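Local structure of BtGH115A (Bacteroides thetaiotaomicron, 5BY3) at residues V280-M294 against V318-V330. The protein acts as a family GH115 4-O-methyl-alpha-glucuronidase with specificity for decorated arabinogalactans. Sequence-based numbering, arbitrary orientation.
Sequences VKEVAGQEILYTLGM and VFVDQRGLLEKYV
The side-chain amide of Gln-322 grips both polar backbone atoms of Gly-293, fastening helix 308-329 to the chain leaving strand 290-291. This strand lies beside parallel strand 339-341, to which the helix leads, so strand, helix and strand form a beta-alpha-beta unit of the family's TIM-barrel-like domain. Gly-293 N donates to Gln-322 OE1 at 2.9 Å, nearly straight at 167° and in the carbonyl plane on a lone pair; Gln-322 NE2 returns a bond of 3.0 Å to Gly-293 O, its donor tilted out of that carbonyl's plane. Beyond CG the Gln-322 chain is extended (chi2 177°), carrying the amide from helix to loop. A leucine in its place would probably leave the buried N-H and carbonyl of Gly-293 without these mates and free the loop to shift.

Beside this clamp, the edge of the Phe-319 ring meets the glycine, CE1 lying 3.8 Å from Gly-293 CA. The Leu-292 and Gln-322 side chains run past one another, pointing opposite ways, and Leu-292 CD1 lies against CG and CD of Arg-323, whose guanidinium bonds Gln-339 and Asp-360.

Further along the helix, Leu-326 puts CD2 over the centre of the Tyr-290 ring, 3.6 Å from the centroid and 9° off the normal, a CH-pi contact; Ile-288 CG2 covers the opposite face, so the ring is sandwiched. Val-280 CG1, anti to its own N, reaches Leu-326 CD2 and Val-330 CG2, both at 4.0 Å, bringing helix 265-283 into the same apolar cluster.

Near the C-terminal end of helix 308-329, Lys-281 CG rests over one face of Tyr-329, whose hydroxyl is hydrogen-bonded to Glu-277 OE1, while Lys-281 CE approaches Tyr-329 OH to 3.4 Å.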
ATOM      1  N   VAL A 280     -26.789  11.764  -0.239  1.00 52.65           N
ATOM      2  CA  VAL A 280     -27.184  11.127   1.016  1.00 55.31           C
ATOM      3  C   VAL A 280     -28.589  10.492   0.925  1.00 63.91           C
ATOM      4  O   VAL A 280     -28.792   9.421   1.469  1.00 69.44           O
ATOM      5  CB  VAL A 280     -27.107  12.120   2.179  1.00 56.07           C
ATOM      6  CG1 VAL A 280     -27.260  11.432   3.527  1.00 55.78           C
ATOM      7  CG2 VAL A 280     -25.798  12.882   2.130  1.00 53.55           C
ATOM      8  N   LYS A 281     -29.523  11.142   0.211  1.00 70.87           N
ATOM      9  CA  LYS A 281     -30.865  10.618  -0.054  1.00 74.11           C
ATOM     10  C   LYS A 281     -30.840   9.268  -0.767  1.00 71.83           C
ATOM     11  O   LYS A 281     -31.488   8.322  -0.314  1.00 74.05           O
ATOM     12  CB  LYS A 281     -31.708  11.602  -0.882  1.00 80.03           C
ATOM     13  CG  LYS A 281     -32.381  12.719  -0.110  1.00 84.72           C
ATOM     14  CD  LYS A 281     -33.574  13.262  -0.889  1.00 86.12           C
ATOM     15  CE  LYS A 281     -34.042  14.600  -0.324  1.00 91.76           C
ATOM     16  NZ  LYS A 281     -35.171  15.224  -1.082  1.00 83.86           N
ATOM     17  N   GLU A 282     -30.089   9.165  -1.862  1.00 71.17           N
ATOM     18  CA  GLU A 282     -30.139   7.953  -2.708  1.00 74.30           C
ATOM     19  C   GLU A 282     -29.323   6.744  -2.192  1.00 74.20           C
ATOM     20  O   GLU A 282     -29.398   5.642  -2.756  1.00 80.57           O
ATOM     21  CB  GLU A 282     -29.756   8.300  -4.148  1.00 68.74           C
ATOM     22  CG  GLU A 282     -28.310   8.723  -4.304  1.00 75.32           C
ATOM     23  CD  GLU A 282     -27.905   8.959  -5.749  1.00 80.02           C
ATOM     24  OE1 GLU A 282     -28.761   8.875  -6.661  1.00 75.80           O
ATOM     25  OE2 GLU A 282     -26.709   9.235  -5.965  1.00 74.63           O
ATOM     26  N   VAL A 283     -28.592   6.958  -1.098  1.00 64.37           N
ATOM     27  CA  VAL A 283     -27.507   6.099  -0.651  1.00 52.42           C
ATOM     28  C   VAL A 283     -27.622   5.762   0.855  1.00 58.84           C
ATOM     29  O   VAL A 283     -26.765   5.069   1.397  1.00 71.64           O
ATOM     30  CB  VAL A 283     -26.154   6.786  -1.080  1.00 53.25           C
ATOM     31  CG1 VAL A 283     -25.217   7.187   0.058  1.00 46.46           C
ATOM     32  CG2 VAL A 283     -25.459   6.035  -2.205  1.00 51.00           C
ATOM     33  N   ALA A 284     -28.695   6.220   1.512  1.00 59.72           N
ATOM     34  CA  ALA A 284     -28.895   6.102   2.987  1.00 61.80           C
ATOM     35  C   ALA A 284     -29.139   4.688   3.596  1.00 67.94           C
ATOM     36  O   ALA A 284     -28.853   4.449   4.783  1.00 63.77           O
ATOM     37  CB  ALA A 284     -29.997   7.057   3.438  1.00 56.77           C
ATOM     38  N   GLY A 285     -29.696   3.770   2.806  1.00 69.13           N
ATOM     39  CA  GLY A 285     -29.883   2.390   3.258  1.00 76.20           C
ATOM     40  C   GLY A 285     -28.844   1.505   2.607  1.00 81.44           C
ATOM     41  O   GLY A 285     -29.173   0.566   1.870  1.00 76.46           O
ATOM     42  N   GLN A 286     -27.580   1.835   2.861  1.00 81.19           N
ATOM     43  CA  GLN A 286     -26.465   1.229   2.155  1.00 73.46           C
ATOM     44  C   GLN A 286     -25.193   1.382   2.970  1.00 71.87           C
ATOM     45  O   GLN A 286     -25.040   2.341   3.723  1.00 73.48           O
ATOM     46  CB  GLN A 286     -26.312   1.856   0.768  1.00 66.70           C
ATOM     47  CG  GLN A 286     -25.445   1.068  -0.197  1.00 66.79           C
ATOM     48  CD  GLN A 286     -25.759   1.335  -1.666  1.00 71.01           C
ATOM     49  OE1 GLN A 286     -26.646   2.126  -2.022  1.00 72.30           O
ATOM     50  NE2 GLN A 286     -25.035   0.656  -2.530  1.00 72.42           N
ATOM     51  N   GLU A 287     -24.305   0.406   2.815  1.00 68.01           N
ATOM     52  CA  GLU A 287     -23.009   0.383   3.465  1.00 65.22           C
ATOM     53  C   GLU A 287     -22.080   1.434   2.848  1.00 65.81           C
ATOM     54  O   GLU A 287     -21.547   1.265   1.725  1.00 62.09           O
ATOM     55  CB  GLU A 287     -22.421  -1.025   3.409  1.00 72.14           C
ATOM     56  CG  GLU A 287     -23.351  -2.085   4.017  1.00 76.18           C
ATOM     57  CD  GLU A 287     -23.081  -3.489   3.499  1.00 75.92           C
ATOM     58  OE1 GLU A 287     -23.169  -3.725   2.263  1.00 78.21           O
ATOM     59  OE2 GLU A 287     -22.789  -4.362   4.342  1.00 71.81           O
ATOM     60  N   ILE A 288     -21.949   2.532   3.604  1.00 58.38           N
ATOM     61  CA  ILE A 288     -21.217   3.739   3.228  1.00 49.98           C
ATOM     62  C   ILE A 288     -20.431   4.166   4.437  1.00 49.84           C
ATOM     63  O   ILE A 288     -20.931   4.052   5.565  1.00 46.61           O
ATOM     64  CB  ILE A 288     -22.176   4.918   2.887  1.00 48.66           C
ATOM     65  CG1 ILE A 288     -23.198   4.529   1.797  1.00 43.30           C
ATOM     66  CG2 ILE A 288     -21.393   6.210   2.587  1.00 43.64           C
ATOM     67  CD1 ILE A 288     -22.572   4.200   0.452  1.00 40.95           C
ATOM     68  N   LEU A 289     -19.199   4.620   4.191  1.00 50.55           N
ATOM     69  CA  LEU A 289     -18.409   5.348   5.169  1.00 51.67           C
ATOM     70  C   LEU A 289     -18.350   6.794   4.715  1.00 54.84           C
ATOM     71  O   LEU A 289     -17.836   7.082   3.616  1.00 45.18           O
ATOM     72  CB  LEU A 289     -16.998   4.783   5.321  1.00 49.10           C
ATOM     73  CG  LEU A 289     -16.844   3.316   5.742  1.00 54.48           C
ATOM     74  CD1 LEU A 289     -15.370   2.970   5.598  1.00 59.77           C
ATOM     75  CD2 LEU A 289     -17.351   2.958   7.141  1.00 50.76           C
ATOM     76  N   TYR A 290     -18.893   7.683   5.563  1.00 53.93           N
ATOM     77  CA  TYR A 290     -19.098   9.096   5.209  1.00 50.44           C
ATOM     78  C   TYR A 290     -17.871   9.857   5.597  1.00 52.50           C
ATOM     79  O   TYR A 290     -17.527   9.912   6.803  1.00 52.25           O
ATOM     80  CB  TYR A 290     -20.346   9.663   5.913  1.00 50.21           C
ATOM     81  CG  TYR A 290     -21.615   9.084   5.353  1.00 51.23           C
ATOM     82  CD1 TYR A 290     -22.217   9.666   4.232  1.00 49.17           C
ATOM     83  CD2 TYR A 290     -22.183   7.905   5.878  1.00 50.02           C
ATOM     84  CE1 TYR A 290     -23.352   9.134   3.681  1.00 41.92           C
ATOM     85  CE2 TYR A 290     -23.348   7.368   5.313  1.00 42.46           C
ATOM     86  CZ  TYR A 290     -23.901   7.988   4.215  1.00 42.91           C
ATOM     87  OH  TYR A 290     -25.024   7.503   3.594  1.00 48.16           O
ATOM     88  N   THR A 291     -17.179  10.393   4.585  1.00 45.24           N
ATOM     89  CA  THR A 291     -16.056  11.290   4.854  1.00 46.17           C
ATOM     90  C   THR A 291     -16.623  12.665   5.264  1.00 44.88           C
ATOM     91  O   THR A 291     -17.495  13.193   4.585  1.00 36.37           O
ATOM     92  CB  THR A 291     -15.085  11.400   3.644  1.00 44.73           C
ATOM     93  OG1 THR A 291     -14.248  10.239   3.600  1.00 54.17           O
ATOM     94  CG2 THR A 291     -14.158  12.586   3.771  1.00 46.39           C
ATOM     95  N   LEU A 292     -16.127  13.234   6.364  1.00 41.68           N
ATOM     96  CA  LEU A 292     -16.583  14.554   6.793  1.00 44.55           C
ATOM     97  C   LEU A 292     -15.626  15.648   6.356  1.00 49.24           C
ATOM     98  O   LEU A 292     -14.490  15.358   5.956  1.00 48.60           O
ATOM     99  CB  LEU A 292     -16.804  14.595   8.302  1.00 42.77           C
ATOM    100  CG  LEU A 292     -17.969  13.790   8.869  1.00 45.67           C
ATOM    101  CD1 LEU A 292     -18.261  14.293  10.276  1.00 47.69           C
ATOM    102  CD2 LEU A 292     -19.210  13.879   7.993  1.00 42.12           C
ATOM    103  N   GLY A 293     -16.090  16.899   6.428  1.00 49.64           N
ATOM    104  CA  GLY A 293     -15.239  18.059   6.191  1.00 45.58           C
ATOM    105  C   GLY A 293     -15.342  18.597   4.787  1.00 48.10           C
ATOM    106  O   GLY A 293     -16.293  18.308   4.075  1.00 43.89           O
HETATM  107  N   MSE A 294     -14.341  19.387   4.406  1.00 58.21           N
HETATM  108  CA  MSE A 294     -14.301  20.088   3.113  1.00 65.33           C
HETATM  109  C   MSE A 294     -12.878  20.497   2.773  1.00 68.78           C
HETATM  110  O   MSE A 294     -12.147  21.052   3.612  1.00 62.95           O
HETATM  111  CB  MSE A 294     -15.211  21.327   3.104  1.00 55.42           C
HETATM  112  CG  MSE A 294     -15.598  21.639   1.665  1.00 59.35           C
HETATM  113 SE   MSE A 294     -17.037  22.981   1.638  1.00 62.28          SE
HETATM  114  CE  MSE A 294     -17.286  23.370  -0.269  1.00 63.88           C
ATOM    115  N   VAL A 318     -19.519  23.191   8.770  1.00 54.23           N
ATOM    116  CA  VAL A 318     -19.676  22.086   7.838  1.00 52.39           C
ATOM    117  C   VAL A 318     -20.049  20.789   8.567  1.00 49.25           C
ATOM    118  O   VAL A 318     -20.974  20.111   8.157  1.00 46.11           O
ATOM    119  CB  VAL A 318     -18.400  21.956   6.963  1.00 53.28           C
ATOM    120  CG1 VAL A 318     -18.191  20.550   6.431  1.00 45.41           C
ATOM    121  CG2 VAL A 318     -18.457  22.971   5.837  1.00 47.75           C
ATOM    122  N   PHE A 319     -19.351  20.457   9.651  1.00 49.99           N
ATOM    123  CA  PHE A 319     -19.681  19.245  10.423  1.00 54.53           C
ATOM    124  C   PHE A 319     -21.158  19.215  10.833  1.00 57.53           C
ATOM    125  O   PHE A 319     -21.860  18.216  10.612  1.00 61.16           O
ATOM    126  CB  PHE A 319     -18.831  19.146  11.683  1.00 54.63           C
ATOM    127  CG  PHE A 319     -17.368  18.932  11.439  1.00 55.06           C
ATOM    128  CD1 PHE A 319     -16.884  18.432  10.217  1.00 54.75           C
ATOM    129  CD2 PHE A 319     -16.467  19.152  12.475  1.00 54.78           C
ATOM    130  CE1 PHE A 319     -15.532  18.197  10.026  1.00 52.57           C
ATOM    131  CE2 PHE A 319     -15.097  18.926  12.288  1.00 65.66           C
ATOM    132  CZ  PHE A 319     -14.632  18.433  11.061  1.00 59.54           C
ATOM    133  N   VAL A 320     -21.617  20.339  11.385  1.00 55.47           N
ATOM    134  CA  VAL A 320     -22.948  20.450  11.979  1.00 58.50           C
ATOM    135  C   VAL A 320     -24.025  20.173  10.941  1.00 52.94           C
ATOM    136  O   VAL A 320     -24.975  19.446  11.229  1.00 64.07           O
ATOM    137  CB  VAL A 320     -23.139  21.801  12.750  1.00 62.97           C
ATOM    138  CG1 VAL A 320     -24.570  21.983  13.221  1.00 60.43           C
ATOM    139  CG2 VAL A 320     -22.198  21.889  13.958  1.00 58.75           C
ATOM    140  N   ASP A 321     -23.841  20.682   9.724  1.00 56.29           N
ATOM    141  CA  ASP A 321     -24.807  20.439   8.635  1.00 56.19           C
ATOM    142  C   ASP A 321     -24.684  19.058   8.028  1.00 53.79           C
ATOM    143  O   ASP A 321     -25.697  18.477   7.581  1.00 54.09           O
ATOM    144  CB  ASP A 321     -24.664  21.434   7.483  1.00 65.49           C
ATOM    145  CG  ASP A 321     -24.647  22.889   7.922  1.00 68.98           C
ATOM    146  OD1 ASP A 321     -24.435  23.186   9.126  1.00 75.56           O
ATOM    147  OD2 ASP A 321     -24.819  23.741   7.013  1.00 62.68           O
ATOM    148  N   GLN A 322     -23.447  18.561   7.961  1.00 45.30           N
ATOM    149  CA  GLN A 322     -23.175  17.250   7.378  1.00 47.42           C
ATOM    150  C   GLN A 322     -23.743  16.125   8.241  1.00 44.45           C
ATOM    151  O   GLN A 322     -24.442  15.263   7.728  1.00 46.56           O
ATOM    152  CB  GLN A 322     -21.682  17.041   7.139  1.00 45.92           C
ATOM    153  CG  GLN A 322     -21.174  17.754   5.898  1.00 43.31           C
ATOM    154  CD  GLN A 322     -19.672  17.585   5.713  1.00 44.23           C
ATOM    155  OE1 GLN A 322     -18.930  17.274   6.650  1.00 38.95           O
ATOM    156  NE2 GLN A 322     -19.218  17.795   4.490  1.00 42.97           N
ATOM    157  N   ARG A 323     -23.458  16.160   9.539  1.00 45.42           N
ATOM    158  CA  ARG A 323     -24.115  15.278  10.511  1.00 51.29           C
ATOM    159  C   ARG A 323     -25.655  15.486  10.546  1.00 60.69           C
ATOM    160  O   ARG A 323     -26.423  14.529  10.728  1.00 63.98           O
ATOM    161  CB  ARG A 323     -23.464  15.425  11.893  1.00 47.31           C
ATOM    162  CG  ARG A 323     -22.065  14.833  11.919  1.00 46.54           C
ATOM    163  CD  ARG A 323     -21.136  15.349  12.998  1.00 47.95           C
ATOM    164  NE  ARG A 323     -21.430  14.828  14.346  1.00 57.57           N
ATOM    165  CZ  ARG A 323     -21.308  13.561  14.758  1.00 59.29           C
ATOM    166  NH1 ARG A 323     -20.901  12.594  13.942  1.00 63.80           N
ATOM    167  NH2 ARG A 323     -21.606  13.251  16.005  1.00 58.69           N
ATOM    168  N   GLY A 324     -26.084  16.733  10.330  1.00 61.44           N
ATOM    169  CA  GLY A 324     -27.476  17.062  10.078  1.00 55.82           C
ATOM    170  C   GLY A 324     -28.156  16.182   9.056  1.00 54.93           C
ATOM    171  O   GLY A 324     -29.222  15.634   9.338  1.00 62.02           O
ATOM    172  N   LEU A 325     -27.568  16.036   7.872  1.00 52.46           N
ATOM    173  CA  LEU A 325     -28.202  15.226   6.807  1.00 57.45           C
ATOM    174  C   LEU A 325     -28.263  13.740   7.173  1.00 60.54           C
ATOM    175  O   LEU A 325     -29.182  13.012   6.772  1.00 66.10           O
ATOM    176  CB  LEU A 325     -27.437  15.341   5.489  1.00 53.55           C
ATOM    177  CG  LEU A 325     -27.468  16.663   4.754  1.00 55.69           C
ATOM    178  CD1 LEU A 325     -26.114  16.973   4.076  1.00 51.39           C
ATOM    179  CD2 LEU A 325     -28.616  16.605   3.776  1.00 49.26           C
ATOM    180  N   LEU A 326     -27.238  13.315   7.901  1.00 55.83           N
ATOM    181  CA  LEU A 326     -27.101  11.962   8.387  1.00 54.43           C
ATOM    182  C   LEU A 326     -28.185  11.640   9.420  1.00 56.71           C
ATOM    183  O   LEU A 326     -28.877  10.609   9.247  1.00 52.34           O
ATOM    184  CB  LEU A 326     -25.671  11.736   8.914  1.00 50.77           C
ATOM    185  CG  LEU A 326     -24.500  11.813   7.889  1.00 47.61           C
ATOM    186  CD1 LEU A 326     -23.203  11.412   8.558  1.00 44.32           C
ATOM    187  CD2 LEU A 326     -24.720  10.980   6.628  1.00 43.14           C
ATOM    188  N   GLU A 327     -28.345  12.518  10.441  1.00 53.93           N
ATOM    189  CA  GLU A 327     -29.555  12.562  11.330  1.00 55.06           C
ATOM    190  C   GLU A 327     -30.882  12.383  10.578  1.00 55.60           C
ATOM    191  O   GLU A 327     -31.619  11.432  10.842  1.00 60.29           O
ATOM    192  CB  GLU A 327     -29.636  13.826  12.187  1.00 54.46           C
ATOM    193  CG  GLU A 327     -28.527  13.969  13.219  1.00 64.74           C
ATOM    194  CD  GLU A 327     -28.911  14.747  14.473  1.00 73.38           C
ATOM    195  OE1 GLU A 327     -30.123  14.956  14.728  1.00 81.12           O
ATOM    196  OE2 GLU A 327     -27.983  15.122  15.234  1.00 69.96           O
ATOM    197  N   LYS A 328     -31.133  13.258   9.611  1.00 52.69           N
ATOM    198  CA  LYS A 328     -32.361  13.271   8.821  1.00 58.78           C
ATOM    199  C   LYS A 328     -32.605  12.099   7.822  1.00 61.85           C
ATOM    200  O   LYS A 328     -33.752  11.675   7.692  1.00 68.92           O
ATOM    201  CB  LYS A 328     -32.499  14.659   8.143  1.00 59.88           C
ATOM    202  CG  LYS A 328     -33.628  14.862   7.139  1.00 54.76           C
ATOM    203  CD  LYS A 328     -33.614  16.327   6.754  1.00 67.69           C
ATOM    204  CE  LYS A 328     -34.835  16.760   5.962  1.00 76.32           C
ATOM    205  NZ  LYS A 328     -34.896  18.246   5.968  1.00 74.25           N
ATOM    206  N   TYR A 329     -31.585  11.584   7.123  1.00 58.32           N
ATOM    207  CA  TYR A 329     -31.827  10.462   6.170  1.00 59.13           C
ATOM    208  C   TYR A 329     -31.212   9.088   6.496  1.00 62.80           C
ATOM    209  O   TYR A 329     -31.607   8.075   5.884  1.00 53.57           O
ATOM    210  CB  TYR A 329     -31.483  10.820   4.712  1.00 57.14           C
ATOM    211  CG  TYR A 329     -32.090  12.088   4.228  1.00 67.83           C
ATOM    212  CD1 TYR A 329     -33.362  12.102   3.644  1.00 72.16           C
ATOM    213  CD2 TYR A 329     -31.401  13.295   4.353  1.00 72.90           C
ATOM    214  CE1 TYR A 329     -33.938  13.294   3.202  1.00 72.17           C
ATOM    215  CE2 TYR A 329     -31.964  14.488   3.914  1.00 77.46           C
ATOM    216  CZ  TYR A 329     -33.230  14.484   3.342  1.00 73.03           C
ATOM    217  OH  TYR A 329     -33.768  15.676   2.911  1.00 74.27           O
ATOM    218  N   VAL A 330     -30.239   9.028   7.407  1.00 60.67           N
ATOM    219  CA  VAL A 330     -29.556   7.739   7.629  1.00 61.03           C
ATOM    220  C   VAL A 330     -29.933   7.140   8.980  1.00 63.39           C
ATOM    221  O   VAL A 330     -30.419   6.005   9.031  1.00 66.79           O
ATOM    222  CB  VAL A 330     -27.998   7.755   7.399  1.00 62.95           C
ATOM    223  CG1 VAL A 330     -27.419   6.340   7.408  1.00 59.70           C
ATOM    224  CG2 VAL A 330     -27.611   8.432   6.083  1.00 57.59           C
TER